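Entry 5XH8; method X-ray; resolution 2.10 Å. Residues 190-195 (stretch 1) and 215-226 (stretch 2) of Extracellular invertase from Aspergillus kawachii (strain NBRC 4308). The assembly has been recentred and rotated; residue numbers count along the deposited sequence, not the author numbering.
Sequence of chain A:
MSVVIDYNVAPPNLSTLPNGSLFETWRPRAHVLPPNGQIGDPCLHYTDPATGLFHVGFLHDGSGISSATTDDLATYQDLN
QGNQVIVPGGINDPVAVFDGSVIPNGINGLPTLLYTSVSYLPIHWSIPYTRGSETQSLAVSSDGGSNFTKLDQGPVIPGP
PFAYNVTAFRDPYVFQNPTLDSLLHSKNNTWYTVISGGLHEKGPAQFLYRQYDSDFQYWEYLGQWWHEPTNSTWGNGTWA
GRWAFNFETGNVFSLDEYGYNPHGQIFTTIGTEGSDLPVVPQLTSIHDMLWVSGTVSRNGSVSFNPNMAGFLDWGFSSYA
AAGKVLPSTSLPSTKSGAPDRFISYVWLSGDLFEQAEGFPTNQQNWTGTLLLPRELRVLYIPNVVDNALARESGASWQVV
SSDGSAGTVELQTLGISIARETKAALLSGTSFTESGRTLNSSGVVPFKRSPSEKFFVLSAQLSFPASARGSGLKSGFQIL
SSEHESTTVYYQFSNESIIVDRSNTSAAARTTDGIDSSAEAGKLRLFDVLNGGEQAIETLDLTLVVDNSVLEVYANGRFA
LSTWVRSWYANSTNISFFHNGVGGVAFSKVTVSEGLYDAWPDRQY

Stretch 1 190-195: TWYTVI
Stretch 2 (215-226) DFQYWEYLGQWW

This is a small, mostly apolar side-chain contact between a strand and a second stretch that comprises a crossing strand and its flanking residues, with no hydrogen bond across it and 296 Å² buried in total. The strand through Tyr192 to Ile195 and the strand that begins at Trp219 run with their N-to-C directions 61° apart. Their axes come no closer than 8.6 Å, so side chains fill the gap. In register, CA of Trp191 lies 8.8 Å from CA of Phe216, CA of Thr193 lies 8.3 Å from CA of Trp219, and CA of Val194 lies 9.0 Å from CA of Trp225.

Stretch 1 is extended from Trp191 on, with phi/psi of -92/125 at Trp191, -99/157 at Tyr192, -133/132 at Thr193, -101/142 at Val194 and -120/137 at Ile195. Chi1 is m throughout. Trp219 (-128/113) is also extended, whereas Phe216 has a positive phi (70/20).

Trp219 gives the largest share of the buried surface. Its CB points toward stretch 1, with chi1 m and chi2 84°. CZ3 of Trp219 lies 3.6 Å from O of Trp191 and 3.2 Å from OG1 of Thr193. That hydroxyl is buried without a hydrogen-bond partner in the model. At the other end of the indole, NE1 of Trp219 donates to O of Phe216 at 2.9 Å, tying the ring to its own stretch.

Phe216 (chi1 m, chi2 -68°) starts sideways, but its ring end comes nearer. Its edge meets the face of Trp191 (chi2 102°) in an offset edge-to-face pair. The ring planes stand at 71°, and CE1 of Phe216 is 3.9 Å from CD1 of Trp191.

Two further contacts extend the interface. CD1 of Leu222 (m, t) sits at the edge of the Tyr192 ring, 4.3 Å from CD1 of Tyr192. Trp225, at the corner of the chain, uses chi1 p and chi2 -48°; its NE1 lies 3.8 Å from CG1 of Val194.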

# COMPACT_ATOMS: atom_id res chain seq x y z
N THR A 190 -20.07 -4.94 -16.38
CA THR A 190 -19.11 -4.42 -15.44
C THR A 190 -18.91 -5.45 -14.31
O THR A 190 -19.85 -6.07 -13.84
CB THR A 190 -19.61 -3.06 -14.85
OG1 THR A 190 -19.45 -2.02 -15.84
CG2 THR A 190 -18.86 -2.66 -13.60
N TRP A 191 -17.67 -5.56 -13.85
CA TRP A 191 -17.34 -6.40 -12.70
C TRP A 191 -17.43 -5.50 -11.49
O TRP A 191 -16.83 -4.42 -11.48
CB TRP A 191 -15.95 -7.01 -12.84
CG TRP A 191 -15.95 -8.25 -13.70
CD1 TRP A 191 -15.55 -8.36 -15.02
CD2 TRP A 191 -16.34 -9.56 -13.29
NE1 TRP A 191 -15.69 -9.65 -15.44
CE2 TRP A 191 -16.17 -10.41 -14.41
CE3 TRP A 191 -16.81 -10.10 -12.08
CZ2 TRP A 191 -16.47 -11.78 -14.36
CZ3 TRP A 191 -17.10 -11.46 -12.04
CH2 TRP A 191 -16.94 -12.28 -13.17
N TYR A 192 -18.23 -5.93 -10.51
CA TYR A 192 -18.30 -5.35 -9.18
C TYR A 192 -17.46 -6.18 -8.22
O TYR A 192 -17.22 -7.36 -8.46
CB TYR A 192 -19.75 -5.29 -8.68
CG TYR A 192 -20.60 -4.47 -9.62
CD1 TYR A 192 -20.62 -3.07 -9.54
CD2 TYR A 192 -21.32 -5.08 -10.64
CE1 TYR A 192 -21.37 -2.31 -10.43
CE2 TYR A 192 -22.08 -4.33 -11.53
CZ TYR A 192 -22.10 -2.95 -11.43
OH TYR A 192 -22.83 -2.21 -12.33
N THR A 193 -17.04 -5.55 -7.13
CA THR A 193 -16.42 -6.23 -6.01
C THR A 193 -17.06 -5.73 -4.74
O THR A 193 -17.19 -4.52 -4.55
CB THR A 193 -14.90 -5.96 -5.95
OG1 THR A 193 -14.28 -6.49 -7.14
CG2 THR A 193 -14.29 -6.61 -4.75
N VAL A 194 -17.46 -6.65 -3.87
CA VAL A 194 -17.71 -6.32 -2.47
C VAL A 194 -16.53 -6.73 -1.61
O VAL A 194 -15.92 -7.78 -1.83
CB VAL A 194 -19.03 -6.86 -1.85
CG1 VAL A 194 -20.22 -6.08 -2.41
CG2 VAL A 194 -19.20 -8.36 -2.03
N ILE A 195 -16.23 -5.88 -0.62
CA ILE A 195 -15.22 -6.17 0.39
C ILE A 195 -15.96 -6.16 1.71
O ILE A 195 -16.80 -5.28 1.93
CB ILE A 195 -14.07 -5.14 0.34
CG1 ILE A 195 -13.37 -5.20 -1.05
CG2 ILE A 195 -13.08 -5.41 1.47
CD1 ILE A 195 -12.23 -4.20 -1.25
N ASP A 215 -8.58 -3.00 -17.40
CA ASP A 215 -7.43 -3.82 -16.92
C ASP A 215 -7.52 -4.29 -15.46
O ASP A 215 -6.58 -4.97 -15.00
CB ASP A 215 -6.08 -3.15 -17.13
CG ASP A 215 -6.00 -2.35 -18.40
OD1 ASP A 215 -6.53 -1.22 -18.39
OD2 ASP A 215 -5.39 -2.83 -19.39
N PHE A 216 -8.60 -3.92 -14.74
CA PHE A 216 -8.82 -4.31 -13.34
C PHE A 216 -7.86 -3.63 -12.37
O PHE A 216 -7.66 -4.09 -11.23
CB PHE A 216 -8.77 -5.83 -13.21
CG PHE A 216 -9.69 -6.53 -14.17
CD1 PHE A 216 -11.05 -6.42 -14.03
CD2 PHE A 216 -9.19 -7.27 -15.24
CE1 PHE A 216 -11.91 -7.06 -14.92
CE2 PHE A 216 -10.04 -7.91 -16.14
CZ PHE A 216 -11.41 -7.80 -15.97
N GLN A 217 -7.28 -2.53 -12.81
CA GLN A 217 -6.25 -1.80 -12.07
C GLN A 217 -6.87 -0.94 -10.98
O GLN A 217 -6.38 -0.89 -9.85
CB GLN A 217 -5.44 -0.96 -13.05
CG GLN A 217 -4.17 -0.34 -12.51
CD GLN A 217 -3.17 -1.36 -12.02
OE1 GLN A 217 -2.92 -2.37 -12.67
NE2 GLN A 217 -2.62 -1.12 -10.87
N TYR A 218 -7.97 -0.27 -11.34
CA TYR A 218 -8.60 0.70 -10.50
C TYR A 218 -10.04 0.32 -10.24
O TYR A 218 -10.75 -0.17 -11.14
CB TYR A 218 -8.49 2.10 -11.12
CG TYR A 218 -7.06 2.58 -11.25
CD1 TYR A 218 -6.34 2.94 -10.11
CD2 TYR A 218 -6.42 2.65 -12.51
CE1 TYR A 218 -5.01 3.36 -10.21
CE2 TYR A 218 -5.09 3.08 -12.61
CZ TYR A 218 -4.39 3.43 -11.45
OH TYR A 218 -3.08 3.85 -11.48
N TRP A 219 -10.45 0.55 -9.00
CA TRP A 219 -11.76 0.14 -8.51
C TRP A 219 -12.44 1.34 -7.87
O TRP A 219 -12.01 1.86 -6.83
CB TRP A 219 -11.61 -1.05 -7.53
CG TRP A 219 -11.12 -2.24 -8.27
CD1 TRP A 219 -9.83 -2.54 -8.58
CD2 TRP A 219 -11.93 -3.27 -8.87
NE1 TRP A 219 -9.77 -3.69 -9.33
CE2 TRP A 219 -11.05 -4.16 -9.52
CE3 TRP A 219 -13.31 -3.50 -8.95
CZ2 TRP A 219 -11.50 -5.27 -10.21
CZ3 TRP A 219 -13.76 -4.61 -9.63
CH2 TRP A 219 -12.87 -5.48 -10.26
N GLU A 220 -13.52 1.78 -8.51
CA GLU A 220 -14.24 2.97 -8.09
C GLU A 220 -15.11 2.62 -6.91
O GLU A 220 -15.90 1.68 -6.98
CB GLU A 220 -15.07 3.49 -9.25
CG GLU A 220 -15.87 4.73 -8.92
CD GLU A 220 -16.66 5.27 -10.11
OE1 GLU A 220 -16.83 4.57 -11.13
OE2 GLU A 220 -17.09 6.42 -10.02
N TYR A 221 -15.00 3.38 -5.83
CA TYR A 221 -15.77 3.14 -4.63
C TYR A 221 -17.22 3.62 -4.80
O TYR A 221 -17.44 4.76 -5.22
CB TYR A 221 -15.14 3.85 -3.43
CG TYR A 221 -15.87 3.63 -2.12
CD1 TYR A 221 -16.19 2.34 -1.68
CD2 TYR A 221 -16.23 4.71 -1.32
CE1 TYR A 221 -16.86 2.14 -0.47
CE2 TYR A 221 -16.90 4.52 -0.11
CZ TYR A 221 -17.20 3.24 0.31
OH TYR A 221 -17.88 3.07 1.50
N LEU A 222 -18.19 2.77 -4.48
CA LEU A 222 -19.62 3.07 -4.62
C LEU A 222 -20.37 3.15 -3.31
O LEU A 222 -21.61 3.23 -3.29
CB LEU A 222 -20.27 2.03 -5.51
CG LEU A 222 -19.71 1.96 -6.92
CD1 LEU A 222 -20.28 0.76 -7.62
CD2 LEU A 222 -19.98 3.24 -7.71
N GLY A 223 -19.64 3.14 -2.20
CA GLY A 223 -20.23 3.34 -0.88
C GLY A 223 -20.47 2.05 -0.13
O GLY A 223 -20.32 0.95 -0.69
N GLN A 224 -20.86 2.20 1.13
CA GLN A 224 -21.33 1.07 1.92
C GLN A 224 -22.73 0.67 1.48
O GLN A 224 -23.71 1.05 2.11
CB GLN A 224 -21.36 1.43 3.39
CG GLN A 224 -19.97 1.68 3.94
CD GLN A 224 -20.03 2.32 5.28
OE1 GLN A 224 -19.74 3.52 5.42
NE2 GLN A 224 -20.38 1.55 6.30
N TRP A 225 -22.82 -0.12 0.41
CA TRP A 225 -24.12 -0.42 -0.17
C TRP A 225 -25.03 -1.17 0.82
O TRP A 225 -26.24 -1.11 0.68
CB TRP A 225 -23.97 -1.14 -1.53
CG TRP A 225 -23.92 -2.61 -1.48
CD1 TRP A 225 -23.15 -3.39 -0.65
CD2 TRP A 225 -24.67 -3.51 -2.28
NE1 TRP A 225 -23.39 -4.72 -0.87
CE2 TRP A 225 -24.32 -4.83 -1.87
CE3 TRP A 225 -25.63 -3.35 -3.28
CZ2 TRP A 225 -24.89 -5.98 -2.45
CZ3 TRP A 225 -26.18 -4.49 -3.87
CH2 TRP A 225 -25.81 -5.78 -3.45
N TRP A 226 -24.45 -1.87 1.79
CA TRP A 226 -25.20 -2.46 2.89
C TRP A 226 -24.40 -2.30 4.16
O TRP A 226 -23.20 -2.65 4.21
CB TRP A 226 -25.50 -3.96 2.63
CG TRP A 226 -26.27 -4.64 3.73
CD1 TRP A 226 -27.28 -4.08 4.50
CD2 TRP A 226 -26.15 -5.99 4.17
NE1 TRP A 226 -27.74 -4.99 5.40
CE2 TRP A 226 -27.08 -6.18 5.23
CE3 TRP A 226 -25.34 -7.07 3.78
CZ2 TRP A 226 -27.22 -7.39 5.90
CZ3 TRP A 226 -25.47 -8.28 4.46
CH2 TRP A 226 -26.42 -8.43 5.51